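Putative hyaluronoglucosaminidase (PDB 6PWI) probably hydrolyses N-acetylhexosamine residues from glycans as a family 84 glycoside hydrolase, probably secreted and anchored to the cell wall, this chain holding its N-terminal and catalytic barrel regions. Local coordinates at residues A[33-38]-A[459-464]; A[403-408]-A[432-437]; A[436-441]-A[447-452]; A[453-458]-A[473-478]. One frame throughout, in Å; residues are numbered along the deposited sequence.

How the interactions relate
All four contacts gather on helices 433-444 and 451-462, which follow the last strand of the catalytic barrel, and all lie away from the predicted proton donor D299. Interaction 1 ties the chain's N-terminal loop to helix 451-462; it meets interaction 4 where Y37 OH lies 2.5 Å from D457 OD2, a probable hydrogen bond. Interactions 2 and 3 share L436 and F437 on helix 433-444, and K407 NZ makes a 2.6 Å salt bridge to D452 OD1. Interactions 2 and 4 have centres about 7 Å apart and meet where W455 NE1 approaches M405 O at 2.8 Å. D441 of interaction 3 accepts from S454 of interaction 4.

Interaction 1 of 4, residues A[33-38]-A[459-464]; sequences EYEIYP and FKYIEP
E35 OE2 is gripped by two donors from neighbouring residues of helix 451-462. K460 NZ reaches it at 2.5 Å as a salt bridge on the syn lone pair, the side facing OE1, while the hydroxyl Y461 OH donates to the anti lone pair of E35 OE2 at 2.6 Å. The glutamate stretches out, its CG set opposite the backbone N (chi1 172°), and its carboxylate plane stands 50° from the Y461 ring, with OE2 near the plane of that ring at its hydroxyl edge. The lysine comes from the opposite direction on a chain bent at its last two torsions, and its NZ also donates to D457 O, one turn back. In this way the N-terminal loop before strand 43-46, in the region related to domain 2 of family 20 hydrolases, is fastened to a helix of the catalytic barrel domain. Next to the polar group, Y37 and Y461 meet obliquely, Y37 CD2 lying 4.2 Å from Y461 CE2. A water accepts from Y37 N at 3.1 Å and donates weakly to Y461 OH. The other end of Y37 bonds D457, its ring meets F437, and F206 packs edge-to-face with Y461.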
loop_
_atom_site.group_PDB
_atom_site.type_symbol
_atom_site.label_atom_id
_atom_site.label_comp_id
_atom_site.label_asym_id
_atom_site.label_seq_id
_atom_site.Cartn_x
_atom_site.Cartn_y
_atom_site.Cartn_z
ATOM N N GLU A 33 15.125 -21.333 0.573
ATOM C CA GLU A 33 15.388 -20.050 1.213
ATOM C C GLU A 33 14.075 -19.330 1.539
ATOM O O GLU A 33 13.032 -19.626 0.960
ATOM C CB GLU A 33 16.361 -19.247 0.348
ATOM C CG GLU A 33 17.707 -19.945 0.206
ATOM C CD GLU A 33 18.718 -19.367 -0.777
ATOM O OE1 GLU A 33 19.900 -19.787 -0.734
ATOM O OE2 GLU A 33 18.333 -18.504 -1.588
ATOM N N TYR A 34 14.127 -18.387 2.489
ATOM C CA TYR A 34 12.933 -17.735 3.012
ATOM C C TYR A 34 12.403 -16.684 2.040
ATOM O O TYR A 34 13.174 -15.976 1.391
ATOM C CB TYR A 34 13.204 -17.099 4.377
ATOM C CG TYR A 34 13.794 -18.046 5.387
ATOM C CD1 TYR A 34 13.141 -19.224 5.720
ATOM C CD2 TYR A 34 15.006 -17.774 6.005
ATOM C CE1 TYR A 34 13.677 -20.111 6.638
ATOM C CE2 TYR A 34 15.553 -18.648 6.932
ATOM C CZ TYR A 34 14.887 -19.823 7.247
ATOM O OH TYR A 34 15.408 -20.694 8.161
ATOM N N GLU A 35 11.067 -16.601 1.961
ATOM C CA GLU A 35 10.389 -15.544 1.228
ATOM C C GLU A 35 10.237 -14.332 2.146
ATOM O O GLU A 35 9.540 -14.395 3.159
ATOM C CB GLU A 35 9.043 -16.043 0.699
ATOM C CG GLU A 35 8.181 -14.956 0.094
ATOM C CD GLU A 35 6.875 -15.470 -0.487
ATOM O OE1 GLU A 35 6.930 -16.230 -1.477
ATOM O OE2 GLU A 35 5.805 -15.126 0.062
ATOM N N ILE A 36 10.918 -13.241 1.778
ATOM C CA ILE A 36 10.878 -12.000 2.531
ATOM C C ILE A 36 10.448 -10.867 1.602
ATOM O O ILE A 36 11.060 -10.653 0.558
ATOM C CB ILE A 36 12.248 -11.717 3.170
ATOM C CG1 ILE A 36 12.647 -12.826 4.144
ATOM C CG2 ILE A 36 12.256 -10.355 3.843
ATOM C CD1 ILE A 36 14.122 -12.849 4.456
ATOM N N TYR A 37 9.394 -10.145 2.009
ATOM C CA TYR A 37 8.941 -8.953 1.311
ATOM C C TYR A 37 8.962 -7.771 2.273
ATOM O O TYR A 37 8.560 -7.911 3.426
ATOM C CB TYR A 37 7.533 -9.154 0.745
ATOM C CG TYR A 37 7.490 -9.886 -0.569
ATOM C CD1 TYR A 37 7.733 -9.216 -1.758
ATOM C CD2 TYR A 37 7.226 -11.248 -0.627
ATOM C CE1 TYR A 37 7.709 -9.882 -2.973
ATOM C CE2 TYR A 37 7.202 -11.932 -1.834
ATOM C CZ TYR A 37 7.444 -11.242 -3.011
ATOM O OH TYR A 37 7.419 -11.883 -4.218
ATOM N N PRO A 38 9.400 -6.565 1.844
ATOM C CA PRO A 38 9.909 -6.342 0.490
ATOM C C PRO A 38 11.194 -7.131 0.261
ATOM O O PRO A 38 11.830 -7.550 1.222
ATOM C CB PRO A 38 10.223 -4.838 0.476
ATOM C CG PRO A 38 9.345 -4.275 1.571
ATOM C CD PRO A 38 9.385 -5.336 2.651
ATOM N N PHE A 459 -1.163 -12.345 -1.782
ATOM C CA PHE A 459 -2.461 -12.819 -1.320
ATOM C C PHE A 459 -2.351 -13.645 -0.038
ATOM O O PHE A 459 -3.227 -13.560 0.819
ATOM C CB PHE A 459 -3.295 -13.408 -2.465
ATOM C CG PHE A 459 -3.681 -12.345 -3.461
ATOM C CD1 PHE A 459 -4.767 -11.508 -3.231
ATOM C CD2 PHE A 459 -2.890 -12.121 -4.580
ATOM C CE1 PHE A 459 -5.069 -10.485 -4.117
ATOM C CE2 PHE A 459 -3.198 -11.104 -5.469
ATOM C CZ PHE A 459 -4.283 -10.289 -5.232
ATOM N N LYS A 460 -1.265 -14.410 0.117
ATOM C CA LYS A 460 -1.130 -15.245 1.303
ATOM C C LYS A 460 -0.980 -14.379 2.556
ATOM O O LYS A 460 -1.394 -14.786 3.639
ATOM C CB LYS A 460 -0.009 -16.281 1.156
ATOM C CG LYS A 460 1.412 -15.744 1.262
ATOM C CD LYS A 460 2.484 -16.802 1.070
ATOM C CE LYS A 460 2.811 -17.058 -0.383
ATOM N NZ LYS A 460 3.641 -15.960 -0.925
ATOM N N TYR A 461 -0.414 -13.177 2.398
ATOM C CA TYR A 461 -0.226 -12.255 3.506
ATOM C C TYR A 461 -1.520 -11.505 3.805
ATOM O O TYR A 461 -1.837 -11.254 4.964
ATOM C CB TYR A 461 0.906 -11.276 3.200
ATOM C CG TYR A 461 2.222 -11.965 2.974
ATOM C CD1 TYR A 461 2.962 -12.448 4.043
ATOM C CD2 TYR A 461 2.705 -12.173 1.688
ATOM C CE1 TYR A 461 4.167 -13.102 3.842
ATOM C CE2 TYR A 461 3.909 -12.827 1.472
ATOM C CZ TYR A 461 4.641 -13.291 2.553
ATOM O OH TYR A 461 5.830 -13.929 2.355
ATOM N N ILE A 462 -2.254 -11.144 2.750
ATOM C CA ILE A 462 -3.461 -10.357 2.911
ATOM C C ILE A 462 -4.551 -11.232 3.518
ATOM O O ILE A 462 -5.290 -10.778 4.386
ATOM C CB ILE A 462 -3.894 -9.734 1.570
ATOM C CG1 ILE A 462 -2.790 -8.832 1.015
ATOM C CG2 ILE A 462 -5.228 -9.008 1.710
ATOM C CD1 ILE A 462 -2.996 -8.423 -0.415
ATOM N N GLU A 463 -4.632 -12.481 3.050
ATOM C CA GLU A 463 -5.724 -13.373 3.407
ATOM C C GLU A 463 -5.193 -14.800 3.539
ATOM O O GLU A 463 -5.227 -15.571 2.579
ATOM C CB GLU A 463 -6.855 -13.258 2.380
ATOM C CG GLU A 463 -7.949 -14.296 2.549
ATOM C CD GLU A 463 -8.495 -14.393 3.965
ATOM O OE1 GLU A 463 -9.160 -13.430 4.403
ATOM O OE2 GLU A 463 -8.230 -15.418 4.643
ATOM N N PRO A 464 -4.716 -15.207 4.740
ATOM C CA PRO A 464 -4.030 -16.491 4.911
ATOM C C PRO A 464 -4.891 -17.740 4.716
ATOM O O PRO A 464 -4.370 -18.800 4.390
ATOM C CB PRO A 464 -3.500 -16.448 6.355
ATOM C CG PRO A 464 -3.614 -14.992 6.763
ATOM C CD PRO A 464 -4.800 -14.447 5.996
HETATM O O HOH W 1 7.562 -11.642 4.048
#

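Interaction 2 of 4, residues A[403-408]-A[432-437]; sequences LLMGKG and SKVALF
V434 is the residue of helix 433-444 that meets the 403-408 loop, pressing both its methyls against M405. Before it, S432 starts the segment with its backbone O accepting from L436 N at 3.1 Å, and its OG is bonded to E428 O and M426 N. K433 turns its amine off to a salt bridge with D198 on helix 193-204. At V434 the branches divide the work. V434 CG1 lies against the loop backbone, 3.5 Å from M405 O and 3.9 Å from G406 O. V434 CG2 takes the M405 side chain instead, 3.7 Å from M405 CE; the bend at chi3 of the methionine (101°) brings that methyl round, and the two side chains cross at about a right angle. A435 follows with a polar link through water: the water accepts from A435 N at 3.1 Å and donates to L404 O, also at 3.1 Å, bridging helix and loop where no direct hydrogen bond spans them. Further along, the F437 ring meets those of F206 (edge-to-face), Y37 and Y461. The contact is buried: A435 packs on W393 and P394, V434 on I462 of helix 451-462, and L436 on helix 193-204, while the loop, running between strands 387-391 and 418-423, is joined through M405 by backbone hydrogen bonding to M477, just past helix 467-475.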
loop_
_atom_site.group_PDB
_atom_site.type_symbol
_atom_site.label_atom_id
_atom_site.label_comp_id
_atom_site.label_asym_id
_atom_site.label_seq_id
_atom_site.Cartn_x
_atom_site.Cartn_y
_atom_site.Cartn_z
ATOM N N LEU A 403 -13.606 -2.554 -7.903
ATOM C CA LEU A 403 -12.508 -2.819 -6.993
ATOM C C LEU A 403 -11.252 -2.906 -7.849
ATOM O O LEU A 403 -11.287 -3.496 -8.925
ATOM C CB LEU A 403 -12.743 -4.148 -6.272
ATOM C CG LEU A 403 -13.851 -4.168 -5.224
ATOM C CD1 LEU A 403 -13.812 -5.474 -4.445
ATOM C CD2 LEU A 403 -13.743 -2.980 -4.276
ATOM N N LEU A 404 -10.157 -2.294 -7.389
ATOM C CA LEU A 404 -8.915 -2.338 -8.147
ATOM C C LEU A 404 -7.861 -3.102 -7.350
ATOM O O LEU A 404 -7.269 -2.559 -6.419
ATOM C CB LEU A 404 -8.467 -0.909 -8.479
ATOM C CG LEU A 404 -9.504 -0.057 -9.215
ATOM C CD1 LEU A 404 -9.015 1.377 -9.385
ATOM C CD2 LEU A 404 -9.851 -0.682 -10.560
ATOM N N MET A 405 -7.658 -4.372 -7.713
ATOM C CA MET A 405 -6.771 -5.240 -6.955
ATOM C C MET A 405 -5.786 -5.947 -7.890
ATOM O O MET A 405 -5.368 -7.073 -7.616
ATOM C CB MET A 405 -7.570 -6.286 -6.169
ATOM C CG MET A 405 -8.514 -5.713 -5.121
ATOM S SD MET A 405 -9.598 -7.001 -4.439
ATOM C CE MET A 405 -8.776 -7.345 -2.888
ATOM N N GLY A 406 -5.412 -5.277 -8.986
ATOM C CA GLY A 406 -4.443 -5.832 -9.910
ATOM C C GLY A 406 -3.008 -5.583 -9.451
ATOM O O GLY A 406 -2.783 -4.956 -8.422
ATOM N N LYS A 407 -2.045 -6.062 -10.240
ATOM C CA LYS A 407 -0.630 -5.878 -9.962
ATOM C C LYS A 407 -0.240 -4.409 -10.146
ATOM O O LYS A 407 -1.006 -3.618 -10.696
ATOM C CB LYS A 407 0.175 -6.754 -10.923
ATOM C CG LYS A 407 0.018 -6.386 -12.394
ATOM C CD LYS A 407 0.430 -7.487 -13.333
ATOM C CE LYS A 407 0.620 -6.994 -14.750
ATOM N NZ LYS A 407 1.290 -8.018 -15.584
ATOM N N GLY A 408 0.977 -4.064 -9.707
ATOM C CA GLY A 408 1.487 -2.705 -9.796
ATOM C C GLY A 408 2.025 -2.371 -11.187
ATOM O O GLY A 408 3.230 -2.203 -11.365
ATOM N N SER A 432 -7.718 -2.629 -0.338
ATOM C CA SER A 432 -6.570 -1.803 -0.672
ATOM C C SER A 432 -5.256 -2.473 -0.272
ATOM O O SER A 432 -4.185 -2.036 -0.697
ATOM C CB SER A 432 -6.694 -0.443 -0.048
ATOM O OG SER A 432 -7.755 0.276 -0.649
ATOM N N LYS A 433 -5.330 -3.534 0.537
ATOM C CA LYS A 433 -4.109 -4.147 1.046
ATOM C C LYS A 433 -3.232 -4.657 -0.096
ATOM O O LYS A 433 -2.012 -4.724 0.071
ATOM C CB LYS A 433 -4.379 -5.238 2.087
ATOM C CG LYS A 433 -4.770 -4.710 3.462
ATOM C CD LYS A 433 -5.256 -5.805 4.372
ATOM C CE LYS A 433 -5.607 -5.337 5.763
ATOM N NZ LYS A 433 -5.675 -6.511 6.660
ATOM N N VAL A 434 -3.854 -4.983 -1.241
ATOM C CA VAL A 434 -3.149 -5.493 -2.411
ATOM C C VAL A 434 -2.153 -4.440 -2.898
ATOM O O VAL A 434 -0.975 -4.737 -3.116
ATOM C CB VAL A 434 -4.127 -5.930 -3.523
ATOM C CG1 VAL A 434 -3.415 -6.328 -4.806
ATOM C CG2 VAL A 434 -5.077 -7.034 -3.070
ATOM N N ALA A 435 -2.628 -3.198 -3.030
ATOM C CA ALA A 435 -1.784 -2.106 -3.489
ATOM C C ALA A 435 -0.766 -1.719 -2.417
ATOM O O ALA A 435 0.374 -1.392 -2.743
ATOM C CB ALA A 435 -2.634 -0.937 -3.893
ATOM N N LEU A 436 -1.168 -1.768 -1.140
ATOM C CA LEU A 436 -0.238 -1.428 -0.074
ATOM C C LEU A 436 0.985 -2.334 -0.175
ATOM O O LEU A 436 2.114 -1.854 -0.110
ATOM C CB LEU A 436 -0.915 -1.537 1.296
ATOM C CG LEU A 436 -1.314 -0.209 1.943
ATOM C CD1 LEU A 436 -2.455 0.455 1.183
ATOM C CD2 LEU A 436 -1.707 -0.422 3.396
ATOM N N PHE A 437 0.743 -3.636 -0.377
ATOM C CA PHE A 437 1.818 -4.598 -0.550
ATOM C C PHE A 437 2.715 -4.182 -1.714
ATOM O O PHE A 437 3.937 -4.214 -1.582
ATOM C CB PHE A 437 1.258 -6.002 -0.765
ATOM C CG PHE A 437 2.267 -7.110 -0.599
ATOM C CD1 PHE A 437 2.425 -7.747 0.625
ATOM C CD2 PHE A 437 3.055 -7.522 -1.665
ATOM C CE1 PHE A 437 3.342 -8.780 0.770
ATOM C CE2 PHE A 437 3.976 -8.551 -1.515
ATOM C CZ PHE A 437 4.111 -9.186 -0.301
HETATM O O HOH W 2 -5.675 -3.030 -3.799
#

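Interaction 3 of 4, residues A[436-441]-A[447-452]; sequences LFAIAD and ADFDMD
F449 reaches from the linker between two consecutive helices to the flank of helix 433-444, where it meets A438 and D441. From CB, the first torsion (chi1 -177°) swings CG to the side opposite the backbone N, which carries the ring to helix 433-444. F449 CD1 comes first to the carboxylate of D441, 3.6 Å from D441 OD2, an edge-on approach in which the oxygen lies near the ring plane and the carboxylate and ring planes stand 74° apart. F449 CE1, next round the ring, lies between this carboxylate and the backbone: it is 3.7 Å from A438 O, which sits obliquely to the ring, and 3.8 Å from D441 OD2. F449 CZ, at the tip, touches the methyl A438 CB at 4.4 Å. One ring face is backed by M451 N, and Y442 packs with the ring edge-to-face. D441 OD2 is also held by polar partners: S454 OG donates to it, and a water lies 2.7 Å from D441 OD2 and accepts from D450 N at 2.9 Å, linking helix to linker. D441 OD1 accepts from I39 N of the N-terminal loop. D450 is the N-cap of the next helix, its OD1 taking K453 N. The two consecutive helices, 433-444 and 451-462, are thus joined by a short linker, and through L436 and I439 the first lies on strand 418-423, the eighth strand of the (beta/alpha)8 barrel.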
loop_
_atom_site.group_PDB
_atom_site.type_symbol
_atom_site.label_atom_id
_atom_site.label_comp_id
_atom_site.label_asym_id
_atom_site.label_seq_id
_atom_site.Cartn_x
_atom_site.Cartn_y
_atom_site.Cartn_z
ATOM N N LEU A 436 -1.168 -1.768 -1.140
ATOM C CA LEU A 436 -0.238 -1.428 -0.074
ATOM C C LEU A 436 0.985 -2.334 -0.175
ATOM O O LEU A 436 2.114 -1.854 -0.110
ATOM C CB LEU A 436 -0.915 -1.537 1.296
ATOM C CG LEU A 436 -1.314 -0.209 1.943
ATOM C CD1 LEU A 436 -2.455 0.455 1.183
ATOM C CD2 LEU A 436 -1.707 -0.422 3.396
ATOM N N PHE A 437 0.743 -3.636 -0.377
ATOM C CA PHE A 437 1.818 -4.598 -0.550
ATOM C C PHE A 437 2.715 -4.182 -1.714
ATOM O O PHE A 437 3.937 -4.214 -1.582
ATOM C CB PHE A 437 1.258 -6.002 -0.765
ATOM C CG PHE A 437 2.267 -7.110 -0.599
ATOM C CD1 PHE A 437 2.425 -7.747 0.625
ATOM C CD2 PHE A 437 3.055 -7.522 -1.665
ATOM C CE1 PHE A 437 3.342 -8.780 0.770
ATOM C CE2 PHE A 437 3.976 -8.551 -1.515
ATOM C CZ PHE A 437 4.111 -9.186 -0.301
ATOM N N ALA A 438 2.100 -3.777 -2.838
ATOM C CA ALA A 438 2.844 -3.434 -4.040
ATOM C C ALA A 438 3.756 -2.239 -3.779
ATOM O O ALA A 438 4.963 -2.323 -4.015
ATOM C CB ALA A 438 1.908 -3.180 -5.191
ATOM N N ILE A 439 3.174 -1.151 -3.264
ATOM C CA ILE A 439 3.897 0.087 -2.995
ATOM C C ILE A 439 4.999 -0.142 -1.956
ATOM O O ILE A 439 6.074 0.439 -2.062
ATOM C CB ILE A 439 2.920 1.208 -2.582
ATOM C CG1 ILE A 439 1.903 1.505 -3.687
ATOM C CG2 ILE A 439 3.652 2.462 -2.133
ATOM C CD1 ILE A 439 2.493 1.603 -5.065
ATOM N N ALA A 440 4.732 -0.999 -0.966
ATOM C CA ALA A 440 5.704 -1.308 0.066
ATOM C C ALA A 440 6.930 -1.969 -0.558
ATOM O O ALA A 440 8.055 -1.548 -0.298
ATOM C CB ALA A 440 5.083 -2.186 1.121
ATOM N N ASP A 441 6.692 -3.000 -1.378
ATOM C CA ASP A 441 7.745 -3.767 -2.017
ATOM C C ASP A 441 8.523 -2.859 -2.967
ATOM O O ASP A 441 9.745 -2.757 -2.880
ATOM C CB ASP A 441 7.136 -4.978 -2.724
ATOM C CG ASP A 441 8.134 -5.981 -3.284
ATOM O OD1 ASP A 441 9.332 -5.925 -2.909
ATOM O OD2 ASP A 441 7.698 -6.831 -4.083
ATOM N N ALA A 447 14.611 -1.935 -8.040
ATOM C CA ALA A 447 15.118 -2.701 -9.170
ATOM C C ALA A 447 14.579 -4.132 -9.152
ATOM O O ALA A 447 14.296 -4.694 -10.210
ATOM C CB ALA A 447 16.626 -2.669 -9.210
ATOM N N ASP A 448 14.415 -4.703 -7.950
ATOM C CA ASP A 448 14.002 -6.090 -7.822
ATOM C C ASP A 448 12.483 -6.207 -7.742
ATOM O O ASP A 448 11.974 -7.245 -7.329
ATOM C CB ASP A 448 14.648 -6.767 -6.611
ATOM C CG ASP A 448 16.167 -6.736 -6.615
ATOM O OD1 ASP A 448 16.758 -6.621 -7.712
ATOM O OD2 ASP A 448 16.753 -6.819 -5.514
ATOM N N PHE A 449 11.753 -5.158 -8.139
ATOM C CA PHE A 449 10.304 -5.261 -8.106
ATOM C C PHE A 449 9.815 -6.124 -9.266
ATOM O O PHE A 449 9.942 -5.749 -10.435
ATOM C CB PHE A 449 9.611 -3.900 -8.098
ATOM C CG PHE A 449 8.111 -3.995 -7.994
ATOM C CD1 PHE A 449 7.511 -4.501 -6.848
ATOM C CD2 PHE A 449 7.296 -3.596 -9.041
ATOM C CE1 PHE A 449 6.130 -4.594 -6.751
ATOM C CE2 PHE A 449 5.913 -3.687 -8.944
ATOM C CZ PHE A 449 5.333 -4.181 -7.798
ATOM N N ASP A 450 9.260 -7.286 -8.900
ATOM C CA ASP A 450 8.642 -8.211 -9.834
ATOM C C ASP A 450 7.124 -8.120 -9.700
ATOM O O ASP A 450 6.504 -8.843 -8.928
ATOM C CB ASP A 450 9.173 -9.632 -9.650
ATOM C CG ASP A 450 8.836 -10.532 -10.821
ATOM O OD1 ASP A 450 7.639 -10.685 -11.128
ATOM O OD2 ASP A 450 9.778 -11.057 -11.428
ATOM N N MET A 451 6.563 -7.193 -10.472
ATOM C CA MET A 451 5.150 -6.897 -10.608
ATOM C C MET A 451 4.295 -8.165 -10.497
ATOM O O MET A 451 3.389 -8.221 -9.667
ATOM C CB MET A 451 4.980 -6.244 -11.982
ATOM C CG MET A 451 3.626 -5.693 -12.283
ATOM S SD MET A 451 3.679 -4.916 -13.922
ATOM C CE MET A 451 4.389 -6.213 -14.936
ATOM N N ASP A 452 4.591 -9.184 -11.321
ATOM C CA ASP A 452 3.729 -10.357 -11.440
ATOM C C ASP A 452 3.845 -11.252 -10.208
ATOM O O ASP A 452 2.840 -11.767 -9.718
ATOM C CB ASP A 452 3.966 -11.125 -12.748
ATOM C CG ASP A 452 3.524 -10.375 -13.998
ATOM O OD1 ASP A 452 2.709 -9.445 -13.869
ATOM O OD2 ASP A 452 4.005 -10.714 -15.095
HETATM O O HOH W 3 9.305 -7.731 -6.060
#

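Interaction 4 of 4, residues A[453-458]-A[473-478]; sequences KSWKDS and FAKHMS
W455 brings the far rim of its indole to the C-terminal turn of helix 467-475. W455 CZ2 lies 3.7 Å from A474 O, the carbonyl oxygen at the edge of the ring and in its plane, and 4.0 Å from the methyl A474 CB. The neighbouring rim atom W455 CH2 meets the backbone and side chain of K475, 4.0 Å from K475 CA and 4.1 Å from K475 CG; the extended lysine crosses the indole at about a right angle, and its amine makes a cation-pi contact with Y471. The rotation of the indole is fixed by the ring nitrogen, which donates to M405 O in the loop before strand 418-423. W455 thus joins two successive helices, 451-462 and 467-475, to that loop of the barrel domain. F459 and Y471 each pack edge-to-face with it. On its own helix, the carbonyl W455 O accepts S458 OG at 2.6 Å, the donor tilted 25° from the carbonyl plane. K453 and D457, one turn apart on either side of W455 in sequence, form a salt bridge, K453 NZ lying 2.9 Å from D457 OD2 on its syn lone pair. F473, before A474, packs on helices 513-536 and 540-572.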
loop_
_atom_site.group_PDB
_atom_site.type_symbol
_atom_site.label_atom_id
_atom_site.label_comp_id
_atom_site.label_asym_id
_atom_site.label_seq_id
_atom_site.Cartn_x
_atom_site.Cartn_y
_atom_site.Cartn_z
ATOM N N LYS A 453 5.076 -11.434 -9.720
ATOM C CA LYS A 453 5.358 -12.374 -8.649
ATOM C C LYS A 453 4.913 -11.774 -7.317
ATOM O O LYS A 453 4.288 -12.447 -6.501
ATOM C CB LYS A 453 6.844 -12.740 -8.664
ATOM C CG LYS A 453 7.275 -13.749 -7.613
ATOM C CD LYS A 453 8.692 -14.259 -7.826
ATOM C CE LYS A 453 9.360 -14.745 -6.559
ATOM N NZ LYS A 453 8.415 -15.535 -5.738
ATOM N N SER A 454 5.238 -10.493 -7.124
ATOM C CA SER A 454 4.897 -9.750 -5.925
ATOM C C SER A 454 3.382 -9.748 -5.721
ATOM O O SER A 454 2.891 -10.015 -4.629
ATOM C CB SER A 454 5.447 -8.356 -6.026
ATOM O OG SER A 454 5.079 -7.598 -4.892
ATOM N N TRP A 455 2.651 -9.459 -6.800
ATOM C CA TRP A 455 1.202 -9.470 -6.778
ATOM C C TRP A 455 0.691 -10.829 -6.297
ATOM O O TRP A 455 -0.125 -10.908 -5.385
ATOM C CB TRP A 455 0.680 -9.103 -8.165
ATOM C CG TRP A 455 -0.809 -9.038 -8.284
ATOM C CD1 TRP A 455 -1.684 -8.336 -7.503
ATOM C CD2 TRP A 455 -1.606 -9.689 -9.287
ATOM N NE1 TRP A 455 -2.968 -8.511 -7.942
ATOM C CE2 TRP A 455 -2.952 -9.336 -9.035
ATOM C CE3 TRP A 455 -1.311 -10.532 -10.367
ATOM C CZ2 TRP A 455 -3.998 -9.801 -9.833
ATOM C CZ3 TRP A 455 -2.344 -10.992 -11.154
ATOM C CH2 TRP A 455 -3.667 -10.628 -10.887
ATOM N N LYS A 456 1.208 -11.904 -6.897
ATOM C CA LYS A 456 0.756 -13.247 -6.576
ATOM C C LYS A 456 1.109 -13.595 -5.126
ATOM O O LYS A 456 0.309 -14.203 -4.412
ATOM C CB LYS A 456 1.351 -14.248 -7.573
ATOM C CG LYS A 456 0.772 -15.652 -7.501
ATOM C CD LYS A 456 1.606 -16.701 -8.196
ATOM C CE LYS A 456 1.023 -18.090 -8.030
ATOM N NZ LYS A 456 1.973 -19.142 -8.465
ATOM N N ASP A 457 2.310 -13.198 -4.688
ATOM C CA ASP A 457 2.797 -13.611 -3.382
ATOM C C ASP A 457 2.029 -12.895 -2.276
ATOM O O ASP A 457 1.955 -13.398 -1.159
ATOM C CB ASP A 457 4.312 -13.442 -3.247
ATOM C CG ASP A 457 5.109 -14.416 -4.099
ATOM O OD1 ASP A 457 4.537 -15.456 -4.498
ATOM O OD2 ASP A 457 6.291 -14.118 -4.374
ATOM N N SER A 458 1.446 -11.739 -2.604
ATOM C CA SER A 458 0.806 -10.890 -1.617
ATOM C C SER A 458 -0.417 -11.563 -0.994
ATOM O O SER A 458 -0.672 -11.383 0.197
ATOM C CB SER A 458 0.465 -9.546 -2.200
ATOM O OG SER A 458 -0.583 -9.646 -3.149
ATOM N N PHE A 473 -10.361 -13.486 -7.207
ATOM C CA PHE A 473 -11.127 -12.254 -7.357
ATOM C C PHE A 473 -10.269 -11.137 -7.955
ATOM O O PHE A 473 -10.756 -10.356 -8.776
ATOM C CB PHE A 473 -11.741 -11.767 -6.040
ATOM C CG PHE A 473 -12.572 -12.772 -5.284
ATOM C CD1 PHE A 473 -13.244 -13.792 -5.944
ATOM C CD2 PHE A 473 -12.704 -12.679 -3.907
ATOM C CE1 PHE A 473 -14.000 -14.714 -5.238
ATOM C CE2 PHE A 473 -13.467 -13.595 -3.200
ATOM C CZ PHE A 473 -14.115 -14.611 -3.868
ATOM N N ALA A 474 -9.000 -11.058 -7.532
ATOM C CA ALA A 474 -8.148 -9.943 -7.915
ATOM C C ALA A 474 -7.820 -10.021 -9.403
ATOM O O ALA A 474 -7.630 -8.991 -10.050
ATOM C CB ALA A 474 -6.903 -9.896 -7.066
ATOM N N LYS A 475 -7.783 -11.252 -9.929
ATOM C CA LYS A 475 -7.549 -11.517 -11.341
ATOM C C LYS A 475 -8.590 -10.829 -12.225
ATOM O O LYS A 475 -8.274 -10.494 -13.362
ATOM C CB LYS A 475 -7.569 -13.023 -11.623
ATOM C CG LYS A 475 -6.263 -13.748 -11.346
ATOM C CD LYS A 475 -6.448 -15.240 -11.214
ATOM C CE LYS A 475 -5.140 -15.989 -11.106
ATOM N NZ LYS A 475 -5.375 -17.405 -10.730
ATOM N N HIS A 476 -9.813 -10.638 -11.704
ATOM C CA HIS A 476 -10.953 -10.208 -12.505
ATOM C C HIS A 476 -11.495 -8.860 -12.034
ATOM O O HIS A 476 -12.557 -8.410 -12.490
ATOM C CB HIS A 476 -12.046 -11.284 -12.513
ATOM C CG HIS A 476 -11.532 -12.607 -12.960
ATOM N ND1 HIS A 476 -11.082 -12.821 -14.251
ATOM C CD2 HIS A 476 -11.368 -13.769 -12.292
ATOM C CE1 HIS A 476 -10.662 -14.065 -14.363
ATOM N NE2 HIS A 476 -10.822 -14.668 -13.169
ATOM N N MET A 477 -10.755 -8.216 -11.124
ATOM C CA MET A 477 -11.199 -6.935 -10.610
ATOM C C MET A 477 -10.012 -5.978 -10.563
ATOM O O MET A 477 -9.341 -5.877 -9.535
ATOM C CB MET A 477 -11.803 -7.104 -9.212
ATOM C CG MET A 477 -12.970 -8.068 -9.162
ATOM S SD MET A 477 -13.638 -8.217 -7.489
ATOM C CE MET A 477 -14.655 -9.685 -7.633
ATOM N N SER A 478 -9.751 -5.278 -11.676
ATOM C CA SER A 478 -8.536 -4.482 -11.737
ATOM C C SER A 478 -8.600 -3.367 -12.774
ATOM O O SER A 478 -7.773 -2.461 -12.707
ATOM C CB SER A 478 -7.292 -5.330 -11.904
ATOM O OG SER A 478 -7.411 -6.238 -12.991
#